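Local atomic coordinates of phosphoribosyltransferase (Thermus thermophilus, PDB entry 1WD5), a protein that is of unproven function but belongs to the type I phosphoribosyltransferase family and so probably transfers a phosphoribosyl group, a glycosyltransferase reaction. Residues A[47-51]-A[202-206]; A[105-109]-A[196-200]; A[157-163]-A[176-181]. One frame throughout, in Å; residues are numbered along the deposited sequence.

Contact 1. Residues A[47-51]-A[202-206]; sequences GELDV and ILLEW
This is a helix-on-sheet contact in a type I phosphoribosyltransferase fold: the C-terminal helix 196-204, together with W206, lies against the start of strand 48-59 in the mixed sheet. No direct hydrogen bond joins the two segments, and the interface is largely apolar. Residues 48-51 are extended, with L49 and V51 pointing their CA-CB bonds toward the helix and E48 and D50 away from it. I202 and L203 are helical, and W206 N hydrogen-bonds to L203 O (3.0 Å). CA atoms are nearest at L49-W206 (6.7 Å) and D50-L203 (6.8 Å).

L49 (chi1 t, chi2 m) fills the space between L203 and the indole: its CD1 sits 3.9 Å from L203 CD2 and 4.3 Å from I202 CG2. Further along, V51 CG1 (chi1 p) is 4.4 Å from L203 CD1. A42 and A38 of helix 33-45 also touch L49, while W206 NE1 hydrogen-bonds to D39 OD1 of that helix. The acids on the other side of the strand meet arginines, E48 pairing with R113 and R121 and D50 with R110.

W206 (chi1 m, chi2 88°) brings its ring over the strand, with CZ3 3.3 Å from G47 O. L49 CB makes a CH-pi contact over the ring face, 3.5 Å from the centroid of the five-membered ring and 3.4 Å from W206 CE2.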
loop_
_atom_site.group_PDB
_atom_site.type_symbol
_atom_site.label_atom_id
_atom_site.label_comp_id
_atom_site.label_asym_id
_atom_site.label_seq_id
_atom_site.Cartn_x
_atom_site.Cartn_y
_atom_site.Cartn_z
ATOM N N GLY A 47 2.171 16.356 4.600
ATOM C CA GLY A 47 2.719 15.174 5.238
ATOM C C GLY A 47 4.061 14.767 4.658
ATOM O O GLY A 47 4.712 15.544 3.953
ATOM N N GLU A 48 4.465 13.536 4.952
ATOM C CA GLU A 48 5.737 12.994 4.486
ATOM C C GLU A 48 5.519 11.750 3.621
ATOM O O GLU A 48 4.821 10.820 4.019
ATOM C CB GLU A 48 6.608 12.657 5.699
ATOM C CG GLU A 48 7.862 11.863 5.386
ATOM C CD GLU A 48 8.808 11.784 6.571
ATOM O OE1 GLU A 48 8.321 11.626 7.710
ATOM O OE2 GLU A 48 10.036 11.873 6.363
ATOM N N LEU A 49 6.128 11.732 2.441
ATOM C CA LEU A 49 5.971 10.612 1.516
ATOM C C LEU A 49 7.043 9.536 1.632
ATOM O O LEU A 49 8.226 9.826 1.803
ATOM C CB LEU A 49 5.926 11.140 0.077
ATOM C CG LEU A 49 5.786 10.183 -1.116
ATOM C CD1 LEU A 49 7.100 9.486 -1.396
ATOM C CD2 LEU A 49 4.676 9.178 -0.846
ATOM N N ASP A 50 6.607 8.286 1.553
ATOM C CA ASP A 50 7.517 7.148 1.586
ATOM C C ASP A 50 6.810 5.997 0.894
ATOM O O ASP A 50 5.633 6.097 0.531
ATOM C CB ASP A 50 7.897 6.756 3.023
ATOM C CG ASP A 50 9.071 5.782 3.071
ATOM O OD1 ASP A 50 9.695 5.534 2.017
ATOM O OD2 ASP A 50 9.383 5.267 4.163
ATOM N N VAL A 51 7.532 4.908 0.694
ATOM C CA VAL A 51 6.964 3.755 0.032
ATOM C C VAL A 51 6.828 2.621 1.040
ATOM O O VAL A 51 7.603 2.533 1.993
ATOM C CB VAL A 51 7.877 3.301 -1.121
ATOM C CG1 VAL A 51 9.257 2.943 -0.571
ATOM C CG2 VAL A 51 7.271 2.120 -1.838
ATOM N N ILE A 202 10.790 10.368 -7.552
ATOM C CA ILE A 202 9.846 10.901 -6.582
ATOM C C ILE A 202 10.407 10.798 -5.167
ATOM O O ILE A 202 10.372 11.767 -4.410
ATOM C CB ILE A 202 8.506 10.152 -6.652
ATOM C CG1 ILE A 202 7.829 10.444 -7.994
ATOM C CG2 ILE A 202 7.611 10.572 -5.495
ATOM C CD1 ILE A 202 6.554 9.675 -8.218
ATOM N N LEU A 203 10.936 9.627 -4.821
ATOM C CA LEU A 203 11.501 9.398 -3.495
ATOM C C LEU A 203 12.669 10.331 -3.144
ATOM O O LEU A 203 12.834 10.717 -1.983
ATOM C CB LEU A 203 11.961 7.939 -3.368
ATOM C CG LEU A 203 10.883 6.846 -3.335
ATOM C CD1 LEU A 203 11.545 5.470 -3.287
ATOM C CD2 LEU A 203 9.993 7.041 -2.119
ATOM N N LEU A 204 13.476 10.680 -4.144
ATOM C CA LEU A 204 14.636 11.553 -3.947
ATOM C C LEU A 204 14.284 12.911 -3.356
ATOM O O LEU A 204 15.042 13.459 -2.552
ATOM C CB LEU A 204 15.375 11.758 -5.277
ATOM C CG LEU A 204 16.307 10.634 -5.737
ATOM C CD1 LEU A 204 16.681 10.824 -7.202
ATOM C CD2 LEU A 204 17.556 10.623 -4.864
ATOM N N GLU A 205 13.140 13.455 -3.755
ATOM C CA GLU A 205 12.691 14.757 -3.262
ATOM C C GLU A 205 12.382 14.746 -1.762
ATOM O O GLU A 205 12.284 15.809 -1.135
ATOM C CB GLU A 205 11.434 15.213 -4.018
ATOM C CG GLU A 205 11.670 15.816 -5.403
ATOM C CD GLU A 205 12.434 17.137 -5.352
ATOM O OE1 GLU A 205 13.654 17.115 -5.091
ATOM O OE2 GLU A 205 11.817 18.201 -5.570
ATOM N N TRP A 206 12.229 13.558 -1.181
ATOM C CA TRP A 206 11.900 13.468 0.240
ATOM C C TRP A 206 13.040 13.066 1.166
ATOM O O TRP A 206 12.830 12.873 2.364
ATOM C CB TRP A 206 10.711 12.521 0.449
ATOM C CG TRP A 206 9.463 12.982 -0.259
ATOM C CD1 TRP A 206 9.097 12.704 -1.545
ATOM C CD2 TRP A 206 8.452 13.853 0.267
ATOM N NE1 TRP A 206 7.919 13.354 -1.856
ATOM C CE2 TRP A 206 7.505 14.064 -0.761
ATOM C CE3 TRP A 206 8.255 14.477 1.506
ATOM C CZ2 TRP A 206 6.378 14.873 -0.586
ATOM C CZ3 TRP A 206 7.129 15.284 1.677
ATOM C CH2 TRP A 206 6.209 15.472 0.636
HETATM O O HOH W 1 10.951 14.210 3.943
#

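Contact 2. Residues A[105-109]-A[196-200]; sequences RAERY and DEDVE
A salt-bridge network of R105, R108 and D196 ties the last turns of the long helix 88-112 to the first turn of the C-terminal helix 196-204. Both segments are regular alpha-helix, running in roughly the same direction: their axes cross at -36° with a closest approach of 10.8 Å. CA atoms are nearest at R105-D196 (8.1 Å) and Y109-E200 (6.1 Å), so side chains bridge the gap.

D196 (chi1 m) faces helix 105-109. R105 (chi1 t, chi2 t, chi3 m) meets it side-on in a two-point salt bridge, NE donating to D196 OD1 (2.8 Å) and NH2 to D196 OD2 (3.0 Å). R108 (chi1 p) adds charge alone, its NH2 lying 3.6 Å from D196 OD2 with that oxygen well out of the guanidinium plane.

Next to the salt bridges, V199 CG1 packs over the face of the Y109 ring (chi1 m), 3.9 Å from its centroid; V51 and L53 of strand 48-59 also touch this tyrosine. Y109 OH donates a 2.6 Å hydrogen bond to D196 OD1.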
loop_
_atom_site.group_PDB
_atom_site.type_symbol
_atom_site.label_atom_id
_atom_site.label_comp_id
_atom_site.label_asym_id
_atom_site.label_seq_id
_atom_site.Cartn_x
_atom_site.Cartn_y
_atom_site.Cartn_z
ATOM N N ARG A 105 14.657 -4.435 -5.168
ATOM C CA ARG A 105 13.875 -3.214 -5.307
ATOM C C ARG A 105 13.957 -2.371 -4.036
ATOM O O ARG A 105 14.104 -1.152 -4.103
ATOM C CB ARG A 105 12.417 -3.546 -5.642
ATOM C CG ARG A 105 11.515 -2.321 -5.739
ATOM C CD ARG A 105 10.207 -2.616 -6.470
ATOM N NE ARG A 105 10.410 -2.771 -7.910
ATOM C CZ ARG A 105 10.609 -3.933 -8.526
ATOM N NH1 ARG A 105 10.625 -5.069 -7.835
ATOM N NH2 ARG A 105 10.799 -3.959 -9.840
ATOM N N ALA A 106 13.878 -3.021 -2.881
ATOM C CA ALA A 106 13.955 -2.309 -1.605
ATOM C C ALA A 106 15.321 -1.639 -1.422
ATOM O O ALA A 106 15.406 -0.528 -0.897
ATOM C CB ALA A 106 13.685 -3.272 -0.444
ATOM N N GLU A 107 16.386 -2.309 -1.856
ATOM C CA GLU A 107 17.728 -1.746 -1.722
ATOM C C GLU A 107 17.887 -0.472 -2.541
ATOM O O GLU A 107 18.437 0.515 -2.054
ATOM C CB GLU A 107 18.806 -2.755 -2.153
ATOM C CG GLU A 107 18.790 -4.073 -1.385
ATOM C CD GLU A 107 20.023 -4.940 -1.655
ATOM O OE1 GLU A 107 20.543 -4.912 -2.794
ATOM O OE2 GLU A 107 20.463 -5.660 -0.730
ATOM N N ARG A 108 17.407 -0.480 -3.782
ATOM C CA ARG A 108 17.550 0.714 -4.604
ATOM C C ARG A 108 16.683 1.872 -4.136
ATOM O O ARG A 108 17.102 3.024 -4.217
ATOM C CB ARG A 108 17.295 0.407 -6.087
ATOM C CG ARG A 108 16.007 -0.299 -6.419
ATOM C CD ARG A 108 16.125 -0.946 -7.805
ATOM N NE ARG A 108 14.989 -1.815 -8.116
ATOM C CZ ARG A 108 14.999 -2.763 -9.049
ATOM N NH1 ARG A 108 16.090 -2.976 -9.774
ATOM N NH2 ARG A 108 13.915 -3.501 -9.255
ATOM N N TYR A 109 15.483 1.586 -3.643
ATOM C CA TYR A 109 14.621 2.659 -3.156
ATOM C C TYR A 109 15.219 3.255 -1.876
ATOM O O TYR A 109 15.239 4.474 -1.697
ATOM C CB TYR A 109 13.211 2.142 -2.849
ATOM C CG TYR A 109 12.339 1.814 -4.054
ATOM C CD1 TYR A 109 11.049 1.310 -3.875
ATOM C CD2 TYR A 109 12.790 2.011 -5.359
ATOM C CE1 TYR A 109 10.231 1.011 -4.955
ATOM C CE2 TYR A 109 11.973 1.717 -6.456
ATOM C CZ TYR A 109 10.694 1.216 -6.242
ATOM O OH TYR A 109 9.865 0.923 -7.302
ATOM N N ASP A 196 10.522 2.077 -12.145
ATOM C CA ASP A 196 11.259 2.111 -10.889
ATOM C C ASP A 196 12.038 3.424 -10.843
ATOM O O ASP A 196 12.175 4.033 -9.778
ATOM C CB ASP A 196 12.223 0.922 -10.785
ATOM C CG ASP A 196 11.521 -0.373 -10.400
ATOM O OD1 ASP A 196 10.787 -0.387 -9.386
ATOM O OD2 ASP A 196 11.711 -1.387 -11.102
ATOM N N GLU A 197 12.543 3.864 -11.994
ATOM C CA GLU A 197 13.286 5.118 -12.042
ATOM C C GLU A 197 12.355 6.283 -11.716
ATOM O O GLU A 197 12.769 7.256 -11.086
ATOM C CB GLU A 197 13.928 5.336 -13.415
ATOM C CG GLU A 197 14.942 4.270 -13.812
ATOM C CD GLU A 197 15.947 4.771 -14.841
ATOM O OE1 GLU A 197 15.578 5.636 -15.667
ATOM O OE2 GLU A 197 17.104 4.290 -14.828
ATOM N N ASP A 198 11.096 6.194 -12.145
ATOM C CA ASP A 198 10.140 7.258 -11.835
ATOM C C ASP A 198 9.885 7.278 -10.324
ATOM O O ASP A 198 9.787 8.343 -9.720
ATOM C CB ASP A 198 8.814 7.054 -12.581
ATOM C CG ASP A 198 8.954 7.217 -14.089
ATOM O OD1 ASP A 198 9.802 8.023 -14.532
ATOM O OD2 ASP A 198 8.202 6.553 -14.835
ATOM N N VAL A 199 9.784 6.102 -9.712
ATOM C CA VAL A 199 9.556 6.036 -8.272
ATOM C C VAL A 199 10.763 6.605 -7.538
ATOM O O VAL A 199 10.609 7.339 -6.566
ATOM C CB VAL A 199 9.305 4.593 -7.793
ATOM C CG1 VAL A 199 9.256 4.550 -6.265
ATOM C CG2 VAL A 199 7.984 4.077 -8.372
ATOM N N GLU A 200 11.960 6.274 -8.011
ATOM C CA GLU A 200 13.186 6.772 -7.397
ATOM C C GLU A 200 13.258 8.291 -7.475
ATOM O O GLU A 200 13.687 8.947 -6.525
ATOM C CB GLU A 200 14.415 6.180 -8.083
ATOM C CG GLU A 200 14.764 4.763 -7.653
ATOM C CD GLU A 200 16.003 4.235 -8.360
ATOM O OE1 GLU A 200 16.997 4.990 -8.465
ATOM O OE2 GLU A 200 15.987 3.065 -8.803
HETATM O O HOH W 2 19.073 3.662 -6.190
#

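Contact 3. Residues A[157-163]-A[176-181]; sequences VASPEAV and SVPQDF
V157 and A158 are extended and run parallel to S176 and V177, just past strands 150-155 and 171-174 of a beta-alpha-beta crossover in the phosphoribosyltransferase-like fold, and the contact joins both strand ends to the start of its helix, 160-167. CA atoms are 4.7 Å (V157-S176) and 5.0 Å (A158-V177) apart. One hydrogen bond joins them, A158 N to S176 O (2.9 Å), flanked by CA-H...O contacts from V157 CA to S176 O (3.3 Å) and from V177 CA to A158 O (3.2 Å). The pairing ends there, but the S159 and F181 CA atoms stay 5.4 Å apart as 157-163 enters the helix and 176-181 folds into a type I turn from P178 to F181.

S159 (chi1 p) is the helix N-cap, its OG accepting from A162 N at 3.1 Å and also hydrogen-bonding to A131 O.

P160 packs on the turn and the residue before it: its CG is 4.1 Å from V177 CG1 and 3.3 Å from Q179 OE1. V163 CG2 lies 3.8 Å from V177 CG2. V157 CG2 is 3.7 Å from P178 CD and, at the ring edge, 4.1 Å from F181 CE1. F181 (chi1 t) lies against the N-cap residue: S159 CB makes a CH-pi contact over the ring face, 4.1 Å from its centroid.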
loop_
_atom_site.group_PDB
_atom_site.type_symbol
_atom_site.label_atom_id
_atom_site.label_comp_id
_atom_site.label_asym_id
_atom_site.label_seq_id
_atom_site.Cartn_x
_atom_site.Cartn_y
_atom_site.Cartn_z
ATOM N N VAL A 157 -10.230 4.540 -6.378
ATOM C CA VAL A 157 -11.298 3.637 -6.796
ATOM C C VAL A 157 -11.084 2.226 -6.262
ATOM O O VAL A 157 -9.952 1.763 -6.151
ATOM C CB VAL A 157 -11.410 3.581 -8.333
ATOM C CG1 VAL A 157 -10.173 2.930 -8.925
ATOM C CG2 VAL A 157 -12.663 2.813 -8.733
ATOM N N ALA A 158 -12.176 1.542 -5.929
ATOM C CA ALA A 158 -12.086 0.186 -5.396
ATOM C C ALA A 158 -13.318 -0.659 -5.715
ATOM O O ALA A 158 -14.408 -0.128 -5.937
ATOM C CB ALA A 158 -11.881 0.243 -3.886
ATOM N N SER A 159 -13.140 -1.976 -5.734
ATOM C CA SER A 159 -14.250 -2.879 -6.001
ATOM C C SER A 159 -14.993 -3.088 -4.692
ATOM O O SER A 159 -14.417 -2.941 -3.617
ATOM C CB SER A 159 -13.742 -4.231 -6.498
ATOM O OG SER A 159 -13.104 -4.937 -5.446
ATOM N N PRO A 160 -16.288 -3.421 -4.760
ATOM C CA PRO A 160 -17.055 -3.643 -3.531
ATOM C C PRO A 160 -16.378 -4.687 -2.643
ATOM O O PRO A 160 -16.274 -4.522 -1.428
ATOM C CB PRO A 160 -18.403 -4.122 -4.056
ATOM C CG PRO A 160 -18.536 -3.359 -5.341
ATOM C CD PRO A 160 -17.159 -3.496 -5.946
ATOM N N GLU A 161 -15.905 -5.757 -3.270
ATOM C CA GLU A 161 -15.242 -6.847 -2.561
ATOM C C GLU A 161 -14.016 -6.364 -1.789
ATOM O O GLU A 161 -13.856 -6.662 -0.608
ATOM C CB GLU A 161 -14.805 -7.931 -3.548
ATOM C CG GLU A 161 -15.874 -8.382 -4.537
ATOM C CD GLU A 161 -16.158 -7.351 -5.626
ATOM O OE1 GLU A 161 -16.888 -6.374 -5.358
ATOM O OE2 GLU A 161 -15.643 -7.516 -6.753
ATOM N N ALA A 162 -13.151 -5.621 -2.472
ATOM C CA ALA A 162 -11.936 -5.102 -1.857
ATOM C C ALA A 162 -12.260 -4.230 -0.648
ATOM O O ALA A 162 -11.629 -4.342 0.402
ATOM C CB ALA A 162 -11.137 -4.302 -2.879
ATOM N N VAL A 163 -13.249 -3.359 -0.799
ATOM C CA VAL A 163 -13.640 -2.477 0.289
ATOM C C VAL A 163 -14.022 -3.262 1.538
ATOM O O VAL A 163 -13.566 -2.956 2.638
ATOM C CB VAL A 163 -14.827 -1.576 -0.123
ATOM C CG1 VAL A 163 -15.320 -0.779 1.074
ATOM C CG2 VAL A 163 -14.396 -0.634 -1.240
ATOM N N SER A 176 -14.512 6.290 -5.069
ATOM C CA SER A 176 -15.495 5.609 -5.893
ATOM C C SER A 176 -15.429 4.101 -5.703
ATOM O O SER A 176 -14.345 3.515 -5.650
ATOM C CB SER A 176 -15.259 5.956 -7.365
ATOM O OG SER A 176 -15.965 5.070 -8.214
ATOM N N VAL A 177 -16.601 3.485 -5.594
ATOM C CA VAL A 177 -16.720 2.043 -5.422
ATOM C C VAL A 177 -17.802 1.572 -6.388
ATOM O O VAL A 177 -18.925 1.275 -5.982
ATOM C CB VAL A 177 -17.141 1.690 -3.984
ATOM C CG1 VAL A 177 -17.212 0.176 -3.816
ATOM C CG2 VAL A 177 -16.155 2.295 -2.995
ATOM N N PRO A 178 -17.476 1.510 -7.687
ATOM C CA PRO A 178 -18.431 1.080 -8.711
ATOM C C PRO A 178 -18.929 -0.355 -8.567
ATOM O O PRO A 178 -18.137 -1.293 -8.489
ATOM C CB PRO A 178 -17.661 1.307 -10.012
ATOM C CG PRO A 178 -16.235 1.085 -9.602
ATOM C CD PRO A 178 -16.161 1.807 -8.282
ATOM N N GLN A 179 -20.251 -0.510 -8.534
ATOM C CA GLN A 179 -20.884 -1.821 -8.412
ATOM C C GLN A 179 -20.508 -2.729 -9.577
ATOM O O GLN A 179 -20.660 -3.945 -9.497
ATOM C CB GLN A 179 -22.406 -1.673 -8.360
ATOM C CG GLN A 179 -22.956 -1.278 -7.001
ATOM C CD GLN A 179 -22.857 -2.404 -5.983
ATOM O OE1 GLN A 179 -21.763 -2.821 -5.603
ATOM N NE2 GLN A 179 -24.007 -2.903 -5.541
ATOM N N ASP A 180 -20.020 -2.131 -10.658
ATOM C CA ASP A 180 -19.624 -2.887 -11.839
ATOM C C ASP A 180 -18.138 -2.697 -12.126
ATOM O O ASP A 180 -17.720 -2.582 -13.282
ATOM C CB ASP A 180 -20.458 -2.444 -13.047
ATOM C CG ASP A 180 -20.330 -0.959 -13.335
ATOM O OD1 ASP A 180 -20.510 -0.148 -12.400
ATOM O OD2 ASP A 180 -20.059 -0.602 -14.501
ATOM N N PHE A 181 -17.346 -2.678 -11.060
ATOM C CA PHE A 181 -15.902 -2.496 -11.163
ATOM C C PHE A 181 -15.298 -3.324 -12.286
ATOM O O PHE A 181 -15.462 -4.539 -12.329
ATOM C CB PHE A 181 -15.222 -2.883 -9.851
ATOM C CG PHE A 181 -13.742 -2.619 -9.833
ATOM C CD1 PHE A 181 -13.251 -1.354 -9.521
ATOM C CD2 PHE A 181 -12.839 -3.631 -10.139
ATOM C CE1 PHE A 181 -11.879 -1.105 -9.511
ATOM C CE2 PHE A 181 -11.466 -3.393 -10.134
ATOM C CZ PHE A 181 -10.986 -2.131 -9.820
#

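How the contacts relate
Contacts 1 and 2 are neighbours, with centres 12 Å apart, and share the C-terminal helix 196-204: its first turn meets helix 88-112, its end meets strand 48-59. They merge where L203 CD1 lies 3.7 Å from Y109 CB and V51 CG1 lies 4.1 Å from Y109 CD1, so strand and both helices form one continuous cluster. Contact 3 sits across the chain's centre, its own centre 28 Å from contact 1 and 29 Å from contact 2, at the 171-174 edge of the sheet. Along the chain the three are nested, 3 within 2 within 1. The chain thus closes a local crossover before its last helix returns to strand 48-59 and helix 88-112 on the opposite side.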